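Local coordinates for putative uncharacterized protein (Mycobacterium tuberculosis, PDB 2Z99) that probably acts with partner proteins in chromosome segregation and condensation during cell division, and carries winged helix domains, at residues A[106-110]-A[155-161]. Sequence-based numbering, arbitrary orientation.
Sequences LAVVA and FATTELF
The Phe161 ring meets helix 106-110 obliquely: Leu106 CD2 lies 3.8 Å from Phe161 CE1, and Ala110 CB touches Phe161 CZ at the same distance. One face of the ring carries the methyl of Thr157, with CG2 3.7 Å above the plane and offset toward the rim. The Thr157 methyl also packs on the helix backbone, where the lone CB of Ala110 leaves room for CG2 to come 3.4 Å from Ala110 CA. Phe161 CG stands anti to its own N (chi1 159°), which carries the ring to the helix; a wide, flat phenyl can bridge all three residues, and the forked end of Leu106 brings both methyls to CE1. Threonine suits its site because CG2 packs while OG1 hydrogen-bonds to Gln113. Branched Val109 lays CG1 against the strand backbone, 3.9 Å from Ala156 C. At the N-cap of helix 159-165, Thr158 OG1 accepts a hydrogen bond from Phe161 N (3.2 Å), tethering the ring-bearing residue. Strand 155-157 runs nearly perpendicular to helix 106-110 (100°). Strand 153-157 pairs with 141-146 in a hairpin consistent with the wing of a winged helix domain, and with 115-116 on its other edge. Leu106 and Val109 also touch Ile141, while helices 129-137 and 117-124 add Leu135 beside Leu106 and Val120 beside Val109.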
ATOM      1  N   LEU A 106      -7.803  35.375 -11.653  1.00 50.98           N
ATOM      2  CA  LEU A 106      -6.408  35.627 -11.325  1.00 50.90           C
ATOM      3  C   LEU A 106      -5.927  36.654 -12.340  1.00 50.00           C
ATOM      4  O   LEU A 106      -5.279  37.636 -11.987  1.00 49.47           O
ATOM      5  CB  LEU A 106      -5.575  34.349 -11.457  1.00 51.68           C
ATOM      6  CG  LEU A 106      -4.264  34.236 -10.668  1.00 52.39           C
ATOM      7  CD1 LEU A 106      -3.366  33.267 -11.406  1.00 51.85           C
ATOM      8  CD2 LEU A 106      -3.565  35.578 -10.526  1.00 53.13           C
ATOM      9  N   ALA A 107      -6.269  36.415 -13.603  1.00 49.84           N
ATOM     10  CA  ALA A 107      -5.888  37.297 -14.700  1.00 49.66           C
ATOM     11  C   ALA A 107      -6.420  38.706 -14.486  1.00 50.93           C
ATOM     12  O   ALA A 107      -5.740  39.692 -14.790  1.00 51.83           O
ATOM     13  CB  ALA A 107      -6.404  36.747 -16.011  1.00 48.28           C
ATOM     14  N   VAL A 108      -7.638  38.807 -13.966  1.00 49.93           N
ATOM     15  CA  VAL A 108      -8.220  40.109 -13.723  1.00 49.32           C
ATOM     16  C   VAL A 108      -7.338  40.886 -12.749  1.00 50.30           C
ATOM     17  O   VAL A 108      -7.017  42.045 -12.994  1.00 51.63           O
ATOM     18  CB  VAL A 108      -9.664  39.980 -13.166  1.00 47.60           C
ATOM     19  CG1 VAL A 108     -10.208  41.348 -12.776  1.00 46.40           C
ATOM     20  CG2 VAL A 108     -10.554  39.357 -14.211  1.00 44.63           C
ATOM     21  N   VAL A 109      -6.939  40.245 -11.653  1.00 51.31           N
ATOM     22  CA  VAL A 109      -6.089  40.895 -10.663  1.00 51.19           C
ATOM     23  C   VAL A 109      -4.742  41.209 -11.271  1.00 54.61           C
ATOM     24  O   VAL A 109      -4.187  42.279 -11.049  1.00 54.90           O
ATOM     25  CB  VAL A 109      -5.843  40.006  -9.426  1.00 49.75           C
ATOM     26  CG1 VAL A 109      -4.734  40.602  -8.572  1.00 47.63           C
ATOM     27  CG2 VAL A 109      -7.120  39.891  -8.604  1.00 45.69           C
ATOM     28  N   ALA A 110      -4.221  40.266 -12.047  1.00 57.65           N
ATOM     29  CA  ALA A 110      -2.921  40.425 -12.686  1.00 61.13           C
ATOM     30  C   ALA A 110      -2.853  41.631 -13.611  1.00 63.76           C
ATOM     31  O   ALA A 110      -1.948  42.455 -13.498  1.00 64.11           O
ATOM     32  CB  ALA A 110      -2.570  39.165 -13.460  1.00 60.23           C
ATOM     33  N   PHE A 155      -5.734  44.639  -4.184  1.00 48.51           N
ATOM     34  CA  PHE A 155      -4.975  43.399  -4.337  1.00 46.75           C
ATOM     35  C   PHE A 155      -3.968  43.440  -5.463  1.00 47.74           C
ATOM     36  O   PHE A 155      -4.057  44.265  -6.371  1.00 46.92           O
ATOM     37  CB  PHE A 155      -5.913  42.204  -4.595  1.00 43.71           C
ATOM     38  CG  PHE A 155      -6.777  41.841  -3.426  1.00 42.27           C
ATOM     39  CD1 PHE A 155      -7.941  42.550  -3.156  1.00 41.23           C
ATOM     40  CD2 PHE A 155      -6.394  40.823  -2.559  1.00 42.56           C
ATOM     41  CE1 PHE A 155      -8.707  42.256  -2.045  1.00 41.18           C
ATOM     42  CE2 PHE A 155      -7.156  40.519  -1.440  1.00 41.48           C
ATOM     43  CZ  PHE A 155      -8.311  41.234  -1.181  1.00 42.44           C
ATOM     44  N   ALA A 156      -3.010  42.522  -5.400  1.00 47.86           N
ATOM     45  CA  ALA A 156      -1.999  42.422  -6.432  1.00 48.67           C
ATOM     46  C   ALA A 156      -1.462  41.008  -6.474  1.00 50.40           C
ATOM     47  O   ALA A 156      -1.595  40.246  -5.515  1.00 49.25           O
ATOM     48  CB  ALA A 156      -0.870  43.402  -6.165  1.00 48.11           C
ATOM     49  N   THR A 157      -0.870  40.656  -7.603  1.00 53.82           N
ATOM     50  CA  THR A 157      -0.282  39.350  -7.769  1.00 56.85           C
ATOM     51  C   THR A 157       1.041  39.399  -7.025  1.00 59.12           C
ATOM     52  O   THR A 157       1.727  40.419  -7.036  1.00 59.33           O
ATOM     53  CB  THR A 157      -0.025  39.045  -9.242  1.00 57.01           C
ATOM     54  OG1 THR A 157       0.810  40.065  -9.806  1.00 59.06           O
ATOM     55  CG2 THR A 157      -1.333  38.993 -10.006  1.00 58.25           C
ATOM     56  N   THR A 158       1.385  38.301  -6.367  1.00 62.07           N
ATOM     57  CA  THR A 158       2.617  38.223  -5.606  1.00 64.63           C
ATOM     58  C   THR A 158       3.810  38.023  -6.525  1.00 67.18           C
ATOM     59  O   THR A 158       3.703  38.172  -7.738  1.00 68.64           O
ATOM     60  CB  THR A 158       2.561  37.054  -4.629  1.00 64.61           C
ATOM     61  OG1 THR A 158       2.503  35.824  -5.364  1.00 61.91           O
ATOM     62  CG2 THR A 158       1.325  37.172  -3.741  1.00 65.45           C
ATOM     63  N   GLU A 159       4.951  37.693  -5.929  1.00 70.86           N
ATOM     64  CA  GLU A 159       6.177  37.441  -6.675  1.00 73.13           C
ATOM     65  C   GLU A 159       6.114  35.984  -7.131  1.00 73.98           C
ATOM     66  O   GLU A 159       6.532  35.641  -8.238  1.00 74.10           O
ATOM     67  CB  GLU A 159       7.394  37.643  -5.771  1.00 75.82           C
ATOM     68  CG  GLU A 159       7.455  38.997  -5.072  1.00 79.07           C
ATOM     69  CD  GLU A 159       7.613  40.156  -6.040  1.00 81.57           C
ATOM     70  OE1 GLU A 159       8.598  40.157  -6.816  1.00 83.44           O
ATOM     71  OE2 GLU A 159       6.756  41.069  -6.020  1.00 81.48           O
ATOM     72  N   LEU A 160       5.579  35.138  -6.258  1.00 74.94           N
ATOM     73  CA  LEU A 160       5.429  33.718  -6.535  1.00 77.17           C
ATOM     74  C   LEU A 160       4.588  33.544  -7.797  1.00 79.03           C
ATOM     75  O   LEU A 160       4.784  32.598  -8.562  1.00 79.83           O
ATOM     76  CB  LEU A 160       4.755  33.032  -5.343  1.00 76.58           C
ATOM     77  CG  LEU A 160       4.806  31.508  -5.236  1.00 76.18           C
ATOM     78  CD1 LEU A 160       4.183  31.094  -3.912  1.00 74.71           C
ATOM     79  CD2 LEU A 160       4.083  30.859  -6.406  1.00 76.03           C
ATOM     80  N   PHE A 161       3.647  34.462  -8.003  1.00 80.79           N
ATOM     81  CA  PHE A 161       2.783  34.432  -9.178  1.00 82.70           C
ATOM     82  C   PHE A 161       3.647  34.544 -10.429  1.00 85.19           C
ATOM     83  O   PHE A 161       3.433  33.844 -11.421  1.00 84.46           O
ATOM     84  CB  PHE A 161       1.794  35.598  -9.137  1.00 81.00           C
ATOM     85  CG  PHE A 161       1.219  35.950 -10.476  1.00 79.33           C
ATOM     86  CD1 PHE A 161       0.293  35.122 -11.092  1.00 78.02           C
ATOM     87  CD2 PHE A 161       1.633  37.101 -11.139  1.00 79.54           C
ATOM     88  CE1 PHE A 161      -0.210  35.432 -12.350  1.00 78.28           C
ATOM     89  CE2 PHE A 161       1.137  37.422 -12.397  1.00 78.30           C
ATOM     90  CZ  PHE A 161       0.213  36.587 -13.005  1.00 77.66           C
TER